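Local coordinates for protein flavin-dependent monooxygenase, oxygenase subunit HsaA (Mycobacterium tuberculosis, PDB 3AFF) that probably catalyses the FMNH2-dependent ortho-hydroxylation of the phenolic secosteroid 3-HSA to the catechol 3,4-DHSA in the breakdown of cholesterol, at residues D17-E22 / K42-V47; R102-V107 / L221-A226; T235-T240 / A370-R375. One frame throughout, in Å; residues are numbered along the deposited sequence.

The three contacts follow one another along the chain, and none touches another. Contact 1 packs two helices in the N-terminal helical part. Contact 2 ties the last helix of that part to the loop leading into helix 233-259. Contact 3 joins that helix to the turn after helix 354-370. Centres of contacts 1 and 2 are about 28 Å apart, and those of contacts 2 and 3 are about 24 Å apart. Contact 3 lies closest to the predicted FMN site: the side chain of His-237 is about 4 Å from that of Tyr-120. In contact 1, the side chain of Leu-44 is about 10 Å from that of Trp-84, another predicted FMN residue. Contact 2 lies away from these sites.

Contact 1. Residues D17-E22 / K42-V47; sequences DNLLPE and KALDDV
Leu-19 packs on Ala-43, Leu-44 and Val-47, and this apolar contact is all that joins the two segments. The fork of Leu-19 straddles the Ala-43 methyl: Leu-19 CD1 lies 3.9 Å from Ala-43 CB, and Leu-19 CD2 lies 4.0 Å from the same atom. CD1 is the branch that meets all three partners. It continues the line of the side chain, anti to CA (chi2 -163°). Leu-19 CD1 also lies 4.2 Å from Leu-44 CD2 and 4.3 Å from Val-47 CG2. Ala-43 and Val-47 are one turn apart on their helix, and both point toward Leu-19. Leu-44 starts off to one side, but its end swings nearer.

No hydrogen bond crosses between the segments. A salt bridge runs along helix 38-47, on a part of it that Leu-19 does not touch: Lys-42 NZ to Asp-46 OD2, 2.9 Å, one turn on, using the syn lone pair of that oxygen. Helix 9-33 is kinked at Pro-21 and Glu-22, whose nitrogens make no bond to the turn before; proline has no N-H to give.

The two segments run antiparallel, with their axes at 171° and 11.0 Å apart at closest approach, a gap that Leu-19 bridges. Helices 9-33 and 38-47 thus form a helical hairpin in the acyl-CoA dehydrogenase-like N-terminal region. Helix 65-76 packs beside both: Leu-20 and Leu-44 each touch Leu-75, and Asp-17 makes a salt bridge to Arg-74.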
ATOM      1  N   ASP A  17     -17.152  29.094 -36.002  1.00 34.76           N
ATOM      2  CA  ASP A  17     -16.209  29.992 -35.392  1.00 37.50           C
ATOM      3  C   ASP A  17     -16.557  31.471 -35.597  1.00 37.89           C
ATOM      4  O   ASP A  17     -16.539  32.255 -34.651  1.00 37.70           O
ATOM      5  CB  ASP A  17     -14.836  29.687 -35.938  1.00 38.23           C
ATOM      6  CG  ASP A  17     -14.055  28.766 -35.039  1.00 44.58           C
ATOM      7  OD1 ASP A  17     -14.626  28.219 -34.037  1.00 49.57           O
ATOM      8  OD2 ASP A  17     -12.845  28.601 -35.323  1.00 50.48           O
ATOM      9  N   ASN A  18     -16.917  31.860 -36.823  1.00 38.67           N
ATOM     10  CA  ASN A  18     -17.331  33.234 -37.057  1.00 39.11           C
ATOM     11  C   ASN A  18     -18.579  33.652 -36.298  1.00 38.70           C
ATOM     12  O   ASN A  18     -18.772  34.854 -36.024  1.00 37.79           O
ATOM     13  CB  ASN A  18     -17.474  33.512 -38.536  1.00 40.69           C
ATOM     14  CG  ASN A  18     -16.137  33.614 -39.213  1.00 43.80           C
ATOM     15  OD1 ASN A  18     -15.863  32.941 -40.232  1.00 48.06           O
ATOM     16  ND2 ASN A  18     -15.261  34.421 -38.623  1.00 46.48           N
ATOM     17  N   LEU A  19     -19.412  32.663 -35.949  1.00 36.78           N
ATOM     18  CA  LEU A  19     -20.610  32.898 -35.183  1.00 36.19           C
ATOM     19  C   LEU A  19     -20.379  33.110 -33.667  1.00 35.49           C
ATOM     20  O   LEU A  19     -21.228  33.675 -32.992  1.00 35.78           O
ATOM     21  CB  LEU A  19     -21.561  31.721 -35.379  1.00 36.57           C
ATOM     22  CG  LEU A  19     -22.328  31.487 -36.684  1.00 36.20           C
ATOM     23  CD1 LEU A  19     -23.475  30.513 -36.386  1.00 34.09           C
ATOM     24  CD2 LEU A  19     -22.885  32.765 -37.243  1.00 35.05           C
ATOM     25  N   LEU A  20     -19.257  32.656 -33.122  1.00 34.74           N
ATOM     26  CA  LEU A  20     -19.143  32.596 -31.666  1.00 35.13           C
ATOM     27  C   LEU A  20     -19.252  33.935 -30.951  1.00 36.77           C
ATOM     28  O   LEU A  20     -19.983  34.044 -29.949  1.00 36.44           O
ATOM     29  CB  LEU A  20     -17.923  31.773 -31.194  1.00 34.71           C
ATOM     30  CG  LEU A  20     -17.823  30.296 -31.622  1.00 33.55           C
ATOM     31  CD1 LEU A  20     -16.676  29.639 -30.923  1.00 34.67           C
ATOM     32  CD2 LEU A  20     -19.100  29.491 -31.371  1.00 30.34           C
ATOM     33  N   PRO A  21     -18.558  34.982 -31.458  1.00 38.35           N
ATOM     34  CA  PRO A  21     -18.713  36.284 -30.805  1.00 39.25           C
ATOM     35  C   PRO A  21     -20.165  36.771 -30.637  1.00 40.62           C
ATOM     36  O   PRO A  21     -20.501  37.231 -29.547  1.00 40.98           O
ATOM     37  CB  PRO A  21     -17.892  37.214 -31.704  1.00 39.77           C
ATOM     38  CG  PRO A  21     -16.834  36.339 -32.247  1.00 39.09           C
ATOM     39  CD  PRO A  21     -17.585  35.051 -32.564  1.00 38.49           C
ATOM     40  N   GLU A  22     -21.000  36.653 -31.684  1.00 41.74           N
ATOM     41  CA  GLU A  22     -22.427  37.028 -31.666  1.00 43.92           C
ATOM     42  C   GLU A  22     -23.247  36.180 -30.700  1.00 42.30           C
ATOM     43  O   GLU A  22     -24.156  36.682 -30.050  1.00 42.41           O
ATOM     44  CB  GLU A  22     -23.068  36.837 -33.047  1.00 44.14           C
ATOM     45  CG  GLU A  22     -22.849  37.961 -34.112  1.00 48.86           C
ATOM     46  CD  GLU A  22     -23.215  37.517 -35.594  1.00 48.54           C
ATOM     47  OE1 GLU A  22     -23.243  36.284 -35.914  1.00 50.37           O
ATOM     48  OE2 GLU A  22     -23.492  38.436 -36.427  1.00 53.91           O
ATOM     49  N   LYS A  42     -31.509  30.537 -37.059  1.00 30.08           N
ATOM     50  CA  LYS A  42     -31.344  30.872 -38.486  1.00 30.45           C
ATOM     51  C   LYS A  42     -29.859  30.903 -38.869  1.00 28.74           C
ATOM     52  O   LYS A  42     -29.464  30.357 -39.898  1.00 28.73           O
ATOM     53  CB  LYS A  42     -32.006  32.222 -38.817  1.00 31.25           C
ATOM     54  CG  LYS A  42     -32.211  32.450 -40.330  1.00 33.35           C
ATOM     55  CD  LYS A  42     -32.462  33.945 -40.639  1.00 34.41           C
ATOM     56  CE  LYS A  42     -32.506  34.191 -42.174  1.00 38.09           C
ATOM     57  NZ  LYS A  42     -31.089  34.433 -42.685  1.00 37.88           N
ATOM     58  N   ALA A  43     -29.038  31.557 -38.038  1.00 27.54           N
ATOM     59  CA  ALA A  43     -27.584  31.620 -38.296  1.00 27.32           C
ATOM     60  C   ALA A  43     -27.005  30.225 -38.455  1.00 26.85           C
ATOM     61  O   ALA A  43     -26.332  29.929 -39.441  1.00 27.30           O
ATOM     62  CB  ALA A  43     -26.865  32.357 -37.158  1.00 26.64           C
ATOM     63  N   LEU A  44     -27.263  29.372 -37.468  1.00 26.74           N
ATOM     64  CA  LEU A  44     -26.817  27.962 -37.514  1.00 26.16           C
ATOM     65  C   LEU A  44     -27.360  27.217 -38.740  1.00 25.60           C
ATOM     66  O   LEU A  44     -26.654  26.422 -39.382  1.00 25.24           O
ATOM     67  CB  LEU A  44     -27.269  27.212 -36.238  1.00 26.34           C
ATOM     68  CG  LEU A  44     -26.549  27.453 -34.907  1.00 26.24           C
ATOM     69  CD1 LEU A  44     -27.383  26.852 -33.765  1.00 28.72           C
ATOM     70  CD2 LEU A  44     -25.121  26.895 -34.957  1.00 27.66           C
ATOM     71  N   ASP A  45     -28.630  27.428 -39.056  1.00 26.29           N
ATOM     72  CA  ASP A  45     -29.149  26.792 -40.241  1.00 26.99           C
ATOM     73  C   ASP A  45     -28.378  27.280 -41.509  1.00 27.68           C
ATOM     74  O   ASP A  45     -27.909  26.477 -42.320  1.00 26.54           O
ATOM     75  CB  ASP A  45     -30.664  27.002 -40.366  1.00 27.28           C
ATOM     76  CG  ASP A  45     -31.253  26.215 -41.559  1.00 31.21           C
ATOM     77  OD1 ASP A  45     -31.190  24.953 -41.572  1.00 28.88           O
ATOM     78  OD2 ASP A  45     -31.689  26.871 -42.519  1.00 34.36           O
ATOM     79  N   ASP A  46     -28.259  28.606 -41.653  1.00 30.03           N
ATOM     80  CA  ASP A  46     -27.529  29.258 -42.791  1.00 31.58           C
ATOM     81  C   ASP A  46     -26.095  28.765 -43.004  1.00 31.13           C
ATOM     82  O   ASP A  46     -25.696  28.576 -44.145  1.00 32.76           O
ATOM     83  CB  ASP A  46     -27.428  30.779 -42.588  1.00 32.96           C
ATOM     84  CG  ASP A  46     -28.743  31.522 -42.807  1.00 35.87           C
ATOM     85  OD1 ASP A  46     -29.723  30.957 -43.361  1.00 37.48           O
ATOM     86  OD2 ASP A  46     -28.791  32.693 -42.357  1.00 42.98           O
ATOM     87  N   VAL A  47     -25.304  28.599 -41.942  1.00 30.50           N
ATOM     88  CA  VAL A  47     -23.897  28.120 -42.108  1.00 29.46           C
ATOM     89  C   VAL A  47     -23.845  26.605 -42.315  1.00 29.12           C
ATOM     90  O   VAL A  47     -22.774  26.021 -42.579  1.00 30.14           O
ATOM     91  CB  VAL A  47     -22.966  28.486 -40.908  1.00 29.97           C
ATOM     92  CG1 VAL A  47     -22.955  30.011 -40.682  1.00 31.23           C
ATOM     93  CG2 VAL A  47     -23.361  27.669 -39.599  1.00 28.23           C
TER

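Contact 2. Residues R102-V107 / L221-A226; sequences RAQEEV and LATNSA
A buried pair of side-chain amides, Gln-104 and Asn-224, ties the helix 101-108 to the loop between helices 210-214 and 233-259. The two side chains come from opposite directions, and the Asn-224 nitrogen arrives beside the Gln-104 amide. Asn-224 ND2 donates to Gln-104 OE1 at 3.0 Å, with an N-H...O angle of 166°. The acceptor lies in the amide plane of Asn-224. At the Gln-104 end the donor stands beside the oxygen, with a C=O...N angle of 99°, and is somewhat tilted from the carbonyl plane. Asn-224 ND2 therefore also lies 3.1 Å from Gln-104 NE2. Because this second close pair is donor to donor, only one bond joins the amides, and their planes are 42° apart. Gln-104 reaches this far because its chain is extended beyond CG.

Each amide is fixed by further bonds. Gln-104 OE1 is also bonded to Trp-58 NE1, and Gln-104 NE2 to Phe-99 O. Asn-224 ND2 is bonded to Ala-97 O as well, and Asn-224 OD1 to Gln-57 NE2. These bonds satisfy all four polar atoms of the buried pair and should fix the rotation of both amides.

Thr-223 is more marginal. Thr-223 OG1 passes Gln-104 NE2 at 4.0 Å and is bonded to Gln-101 OE1.

The pattern is a buried amide network pinning an irregular loop to a helix. Here the loop leads from the beta domain into the C-terminal helices of an acyl-CoA dehydrogenase-like fold.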
ATOM      1  N   ARG A 102     -39.671   6.070 -45.989  1.00 21.17           N
ATOM      2  CA  ARG A 102     -40.972   6.801 -46.018  1.00 22.71           C
ATOM      3  C   ARG A 102     -41.121   7.872 -44.913  1.00 21.26           C
ATOM      4  O   ARG A 102     -41.720   8.928 -45.139  1.00 19.38           O
ATOM      5  CB  ARG A 102     -42.128   5.808 -45.984  1.00 23.96           C
ATOM      6  CG  ARG A 102     -43.494   6.440 -46.172  1.00 27.98           C
ATOM      7  CD  ARG A 102     -44.605   5.427 -46.681  1.00 30.35           C
ATOM      8  NE  ARG A 102     -44.737   4.197 -45.886  1.00 34.93           N
ATOM      9  CZ  ARG A 102     -44.329   3.007 -46.335  1.00 34.78           C
ATOM     10  NH1 ARG A 102     -43.798   2.940 -47.574  1.00 35.09           N
ATOM     11  NH2 ARG A 102     -44.434   1.917 -45.554  1.00 29.50           N
ATOM     12  N   ALA A 103     -40.590   7.586 -43.711  1.00 19.97           N
ATOM     13  CA  ALA A 103     -40.640   8.541 -42.619  1.00 18.70           C
ATOM     14  C   ALA A 103     -39.763   9.737 -42.951  1.00 18.40           C
ATOM     15  O   ALA A 103     -40.159  10.901 -42.712  1.00 17.08           O
ATOM     16  CB  ALA A 103     -40.165   7.879 -41.327  1.00 18.14           C
ATOM     17  N   GLN A 104     -38.546   9.456 -43.441  1.00 18.30           N
ATOM     18  CA  GLN A 104     -37.590  10.526 -43.821  1.00 17.91           C
ATOM     19  C   GLN A 104     -38.233  11.425 -44.891  1.00 19.33           C
ATOM     20  O   GLN A 104     -38.187  12.628 -44.811  1.00 19.37           O
ATOM     21  CB  GLN A 104     -36.313   9.896 -44.381  1.00 17.45           C
ATOM     22  CG  GLN A 104     -35.457   9.164 -43.373  1.00 18.97           C
ATOM     23  CD  GLN A 104     -34.266   8.543 -44.056  1.00 18.15           C
ATOM     24  OE1 GLN A 104     -33.455   9.250 -44.663  1.00 22.84           O
ATOM     25  NE2 GLN A 104     -34.137   7.242 -43.964  1.00 15.53           N
ATOM     26  N   GLU A 105     -38.873  10.787 -45.874  1.00 20.64           N
ATOM     27  CA  GLU A 105     -39.611  11.505 -46.970  1.00 20.75           C
ATOM     28  C   GLU A 105     -40.688  12.430 -46.431  1.00 19.90           C
ATOM     29  O   GLU A 105     -40.743  13.632 -46.840  1.00 19.15           O
ATOM     30  CB  GLU A 105     -40.151  10.502 -48.012  1.00 20.20           C
ATOM     31  CG  GLU A 105     -41.085  11.144 -49.078  1.00 22.80           C
ATOM     32  CD  GLU A 105     -40.294  11.978 -50.115  1.00 29.51           C
ATOM     33  OE1 GLU A 105     -39.095  11.661 -50.328  1.00 31.51           O
ATOM     34  OE2 GLU A 105     -40.882  12.907 -50.733  1.00 30.87           O
ATOM     35  N   GLU A 106     -41.464  11.952 -45.436  1.00 18.59           N
ATOM     36  CA  GLU A 106     -42.440  12.821 -44.789  1.00 19.97           C
ATOM     37  C   GLU A 106     -41.892  14.087 -44.108  1.00 21.32           C
ATOM     38  O   GLU A 106     -42.503  15.181 -44.127  1.00 20.11           O
ATOM     39  CB  GLU A 106     -43.346  12.020 -43.823  1.00 19.74           C
ATOM     40  CG  GLU A 106     -44.170  10.947 -44.543  1.00 22.34           C
ATOM     41  CD  GLU A 106     -44.939  10.032 -43.612  1.00 23.26           C
ATOM     42  OE1 GLU A 106     -45.828   9.270 -44.063  1.00 28.63           O
ATOM     43  OE2 GLU A 106     -44.697  10.096 -42.420  1.00 26.30           O
ATOM     44  N   VAL A 107     -40.751  13.933 -43.450  1.00 21.27           N
ATOM     45  CA  VAL A 107     -40.105  15.055 -42.769  1.00 20.62           C
ATOM     46  C   VAL A 107     -39.417  16.045 -43.718  1.00 20.91           C
ATOM     47  O   VAL A 107     -39.610  17.281 -43.608  1.00 20.50           O
ATOM     48  CB  VAL A 107     -39.074  14.524 -41.741  1.00 20.13           C
ATOM     49  CG1 VAL A 107     -38.451  15.647 -41.017  1.00 18.79           C
ATOM     50  CG2 VAL A 107     -39.783  13.614 -40.754  1.00 19.43           C
ATOM     51  N   LEU A 221     -31.132   2.376 -42.941  1.00 25.95           N
ATOM     52  CA  LEU A 221     -29.816   1.881 -43.361  1.00 27.38           C
ATOM     53  C   LEU A 221     -29.776   1.392 -44.812  1.00 28.29           C
ATOM     54  O   LEU A 221     -28.722   1.387 -45.424  1.00 28.79           O
ATOM     55  CB  LEU A 221     -29.335   0.797 -42.425  1.00 25.21           C
ATOM     56  CG  LEU A 221     -29.059   1.186 -40.952  1.00 25.85           C
ATOM     57  CD1 LEU A 221     -28.762  -0.072 -40.106  1.00 25.31           C
ATOM     58  CD2 LEU A 221     -27.938   2.221 -40.787  1.00 21.07           C
ATOM     59  N   ALA A 222     -30.936   0.999 -45.340  1.00 30.50           N
ATOM     60  CA  ALA A 222     -31.117   0.527 -46.712  1.00 30.87           C
ATOM     61  C   ALA A 222     -30.918   1.663 -47.723  1.00 31.83           C
ATOM     62  O   ALA A 222     -30.542   1.398 -48.878  1.00 33.56           O
ATOM     63  CB  ALA A 222     -32.512  -0.121 -46.864  1.00 32.35           C
ATOM     64  N   THR A 223     -31.122   2.917 -47.299  1.00 30.94           N
ATOM     65  CA  THR A 223     -30.971   4.096 -48.184  1.00 29.88           C
ATOM     66  C   THR A 223     -29.876   5.092 -47.714  1.00 29.22           C
ATOM     67  O   THR A 223     -29.487   5.972 -48.478  1.00 29.67           O
ATOM     68  CB  THR A 223     -32.341   4.843 -48.358  1.00 31.26           C
ATOM     69  OG1 THR A 223     -32.987   5.041 -47.067  1.00 31.61           O
ATOM     70  CG2 THR A 223     -33.304   4.038 -49.282  1.00 30.16           C
ATOM     71  N   ASN A 224     -29.383   4.943 -46.480  1.00 26.25           N
ATOM     72  CA  ASN A 224     -28.308   5.782 -45.926  1.00 24.60           C
ATOM     73  C   ASN A 224     -27.135   4.936 -45.478  1.00 23.76           C
ATOM     74  O   ASN A 224     -27.083   4.410 -44.349  1.00 23.74           O
ATOM     75  CB  ASN A 224     -28.807   6.660 -44.780  1.00 23.42           C
ATOM     76  CG  ASN A 224     -29.933   7.531 -45.201  1.00 21.37           C
ATOM     77  OD1 ASN A 224     -29.832   8.223 -46.217  1.00 18.67           O
ATOM     78  ND2 ASN A 224     -31.037   7.521 -44.424  1.00 15.29           N
ATOM     79  N   SER A 225     -26.189   4.812 -46.400  1.00 23.04           N
ATOM     80  CA  SER A 225     -25.116   3.835 -46.321  1.00 23.06           C
ATOM     81  C   SER A 225     -23.838   4.405 -45.661  1.00 21.98           C
ATOM     82  O   SER A 225     -22.899   3.662 -45.403  1.00 24.03           O
ATOM     83  CB  SER A 225     -24.839   3.240 -47.761  1.00 22.82           C
ATOM     84  OG  SER A 225     -24.221   4.236 -48.601  1.00 26.26           O
ATOM     85  N   ALA A 226     -23.788   5.709 -45.401  1.00 22.45           N
ATOM     86  CA  ALA A 226     -22.600   6.336 -44.839  1.00 22.15           C
ATOM     87  C   ALA A 226     -22.243   5.645 -43.497  1.00 22.26           C
ATOM     88  O   ALA A 226     -23.134   5.243 -42.729  1.00 21.85           O
ATOM     89  CB  ALA A 226     -22.791   7.876 -44.636  1.00 21.39           C
TER

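Contact 3. Residues T235-T240 / A370-R375; sequences TMHPTT and ANDPER
His-237, Glu-374 and Asp-372 carry this contact. The imidazole of His-237, on helix 233-259, points its CD2-NE2 side at two carboxylates.

Glu-374 meets the ring at CD2. Glu-374 OE1 lies at the ring edge, in plane, 3.2 Å from His-237 CD2. Glu-374 OE2 is 3.3 Å from His-237 CD2 too, so both oxygens bear on one ring position. The carboxylate plane is turned 65° from the ring. The extended chain of Glu-374 (chi2 -158°) brings the group there. Its oxygens have stronger partners elsewhere: OE2 is bonded to Trp-233 NE1, and OE1 makes a salt bridge to Arg-323.

The Asp-372 and His-237 side chains come from opposite directions, and Asp-372 OD2 lies oblique to the ring, 3.5 Å from His-237 NE2. Its other oxygen is engaged within its own turn: Glu-374 N donates to Asp-372 OD1 at 2.6 Å, a capping bond with an N-H...O angle of 159°. The aspartate that faces the histidine thus also holds the backbone of the glutamate that touches it.

The His-237 ring is stacked with Trp-233 and meets Tyr-120 nearly at right angles. The Asp-372 side chain is about 5 Å from that of His-368. Tyr-120 and His-368 are predicted to bind FMN. The contact therefore belongs to the surroundings of the probable flavin site, where the C-terminal helices of this acyl-CoA dehydrogenase-like fold meet the beta domain.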
ATOM      1  N   THR A 235     -23.234   5.125 -27.566  1.00 19.57           N
ATOM      2  CA  THR A 235     -22.267   6.211 -27.647  1.00 19.27           C
ATOM      3  C   THR A 235     -22.848   7.504 -28.135  1.00 19.71           C
ATOM      4  O   THR A 235     -22.619   8.578 -27.522  1.00 20.80           O
ATOM      5  CB  THR A 235     -20.969   5.827 -28.462  1.00 19.79           C
ATOM      6  OG1 THR A 235     -20.443   4.588 -27.956  1.00 20.40           O
ATOM      7  CG2 THR A 235     -19.863   6.881 -28.274  1.00 21.05           C
ATOM      8  N   MET A 236     -23.611   7.465 -29.215  1.00 19.55           N
ATOM      9  CA  MET A 236     -24.057   8.753 -29.827  1.00 19.09           C
ATOM     10  C   MET A 236     -24.994   9.549 -28.903  1.00 17.54           C
ATOM     11  O   MET A 236     -24.949  10.740 -28.791  1.00 16.68           O
ATOM     12  CB  MET A 236     -24.752   8.474 -31.166  1.00 18.74           C
ATOM     13  CG  MET A 236     -23.779   7.997 -32.282  1.00 19.92           C
ATOM     14  SD  MET A 236     -22.716   9.318 -32.902  1.00 22.87           S
ATOM     15  CE  MET A 236     -23.784  10.333 -33.877  1.00 23.19           C
ATOM     16  N   HIS A 237     -25.874   8.834 -28.248  1.00 18.16           N
ATOM     17  CA  HIS A 237     -26.924   9.428 -27.449  1.00 17.33           C
ATOM     18  C   HIS A 237     -26.354  10.134 -26.207  1.00 17.25           C
ATOM     19  O   HIS A 237     -26.636  11.333 -26.033  1.00 16.22           O
ATOM     20  CB  HIS A 237     -28.045   8.375 -27.099  1.00 18.37           C
ATOM     21  CG  HIS A 237     -29.104   8.900 -26.188  1.00 18.10           C
ATOM     22  ND1 HIS A 237     -29.719  10.120 -26.389  1.00 19.74           N
ATOM     23  CD2 HIS A 237     -29.682   8.366 -25.087  1.00 19.38           C
ATOM     24  CE1 HIS A 237     -30.579  10.343 -25.409  1.00 21.50           C
ATOM     25  NE2 HIS A 237     -30.614   9.272 -24.637  1.00 19.48           N
ATOM     26  N   PRO A 238     -25.589   9.445 -25.333  1.00 16.95           N
ATOM     27  CA  PRO A 238     -24.995  10.272 -24.255  1.00 17.65           C
ATOM     28  C   PRO A 238     -23.948  11.319 -24.661  1.00 18.15           C
ATOM     29  O   PRO A 238     -23.887  12.350 -24.040  1.00 18.01           O
ATOM     30  CB  PRO A 238     -24.366   9.211 -23.290  1.00 17.45           C
ATOM     31  CG  PRO A 238     -24.085   8.102 -24.115  1.00 15.50           C
ATOM     32  CD  PRO A 238     -25.313   8.015 -25.078  1.00 17.61           C
ATOM     33  N   THR A 239     -23.124  11.071 -25.696  1.00 18.38           N
ATOM     34  CA  THR A 239     -22.149  12.080 -26.141  1.00 17.22           C
ATOM     35  C   THR A 239     -22.845  13.342 -26.514  1.00 18.11           C
ATOM     36  O   THR A 239     -22.305  14.428 -26.340  1.00 17.79           O
ATOM     37  CB  THR A 239     -21.240  11.559 -27.304  1.00 19.07           C
ATOM     38  OG1 THR A 239     -20.642  10.352 -26.902  1.00 15.90           O
ATOM     39  CG2 THR A 239     -20.123  12.531 -27.659  1.00 14.84           C
ATOM     40  N   THR A 240     -24.075  13.250 -26.997  1.00 18.31           N
ATOM     41  CA  THR A 240     -24.868  14.449 -27.341  1.00 20.20           C
ATOM     42  C   THR A 240     -24.949  15.459 -26.223  1.00 20.35           C
ATOM     43  O   THR A 240     -24.942  16.672 -26.491  1.00 20.49           O
ATOM     44  CB  THR A 240     -26.373  14.054 -27.792  1.00 20.33           C
ATOM     45  OG1 THR A 240     -27.160  15.181 -28.143  1.00 23.12           O
ATOM     46  CG2 THR A 240     -27.162  13.334 -26.645  1.00 26.82           C
ATOM     47  N   ALA A 370     -27.735  12.617 -15.007  1.00 20.23           N
ATOM     48  CA  ALA A 370     -27.928  11.675 -13.885  1.00 22.04           C
ATOM     49  C   ALA A 370     -29.372  11.122 -13.847  1.00 20.58           C
ATOM     50  O   ALA A 370     -29.585  10.065 -13.322  1.00 23.30           O
ATOM     51  CB  ALA A 370     -27.540  12.310 -12.535  1.00 21.29           C
ATOM     52  N   ASN A 371     -30.328  11.812 -14.448  1.00 22.66           N
ATOM     53  CA  ASN A 371     -31.730  11.354 -14.523  1.00 23.70           C
ATOM     54  C   ASN A 371     -32.044  10.543 -15.811  1.00 24.92           C
ATOM     55  O   ASN A 371     -33.218  10.316 -16.116  1.00 25.85           O
ATOM     56  CB  ASN A 371     -32.718  12.520 -14.304  1.00 23.68           C
ATOM     57  CG  ASN A 371     -32.737  12.963 -12.849  1.00 26.33           C
ATOM     58  OD1 ASN A 371     -31.946  13.846 -12.459  1.00 30.50           O
ATOM     59  ND2 ASN A 371     -33.522  12.266 -12.002  1.00 24.26           N
ATOM     60  N   ASP A 372     -31.022  10.053 -16.525  1.00 24.22           N
ATOM     61  CA  ASP A 372     -31.312   9.381 -17.792  1.00 24.62           C
ATOM     62  C   ASP A 372     -31.754   7.958 -17.495  1.00 22.83           C
ATOM     63  O   ASP A 372     -31.054   7.252 -16.819  1.00 21.03           O
ATOM     64  CB  ASP A 372     -30.125   9.377 -18.770  1.00 25.73           C
ATOM     65  CG  ASP A 372     -30.563   8.904 -20.176  1.00 31.95           C
ATOM     66  OD1 ASP A 372     -31.048   7.771 -20.253  1.00 33.01           O
ATOM     67  OD2 ASP A 372     -30.548   9.683 -21.176  1.00 40.27           O
ATOM     68  N   PRO A 373     -32.938   7.538 -17.971  1.00 22.52           N
ATOM     69  CA  PRO A 373     -33.308   6.112 -17.755  1.00 21.65           C
ATOM     70  C   PRO A 373     -32.397   5.030 -18.378  1.00 21.87           C
ATOM     71  O   PRO A 373     -32.398   3.863 -17.959  1.00 22.07           O
ATOM     72  CB  PRO A 373     -34.742   6.034 -18.306  1.00 21.18           C
ATOM     73  CG  PRO A 373     -34.884   7.188 -19.223  1.00 22.72           C
ATOM     74  CD  PRO A 373     -34.011   8.298 -18.634  1.00 23.23           C
ATOM     75  N   GLU A 374     -31.620   5.383 -19.386  1.00 22.75           N
ATOM     76  CA  GLU A 374     -30.767   4.401 -19.998  1.00 25.09           C
ATOM     77  C   GLU A 374     -29.693   3.925 -19.071  1.00 26.31           C
ATOM     78  O   GLU A 374     -29.124   2.874 -19.282  1.00 28.45           O
ATOM     79  CB  GLU A 374     -30.098   4.966 -21.219  1.00 26.00           C
ATOM     80  CG  GLU A 374     -31.065   5.386 -22.274  1.00 27.87           C
ATOM     81  CD  GLU A 374     -30.401   5.447 -23.687  1.00 30.66           C
ATOM     82  OE1 GLU A 374     -29.112   5.482 -23.788  1.00 27.86           O
ATOM     83  OE2 GLU A 374     -31.214   5.469 -24.651  1.00 24.45           O
ATOM     84  N   ARG A 375     -29.395   4.675 -18.028  1.00 27.69           N
ATOM     85  CA  ARG A 375     -28.499   4.145 -17.007  1.00 28.59           C
ATOM     86  C   ARG A 375     -29.105   2.865 -16.421  1.00 27.88           C
ATOM     87  O   ARG A 375     -28.386   2.003 -15.962  1.00 29.28           O
ATOM     88  CB  ARG A 375     -28.261   5.167 -15.887  1.00 29.29           C
ATOM     89  CG  ARG A 375     -27.584   6.417 -16.337  1.00 33.29           C
ATOM     90  CD  ARG A 375     -27.590   7.462 -15.220  1.00 40.94           C
ATOM     91  NE  ARG A 375     -26.827   6.996 -14.054  1.00 45.39           N
ATOM     92  CZ  ARG A 375     -27.198   7.178 -12.779  1.00 49.58           C
ATOM     93  NH1 ARG A 375     -28.332   7.822 -12.479  1.00 48.48           N
ATOM     94  NH2 ARG A 375     -26.438   6.700 -11.791  1.00 50.66           N
TER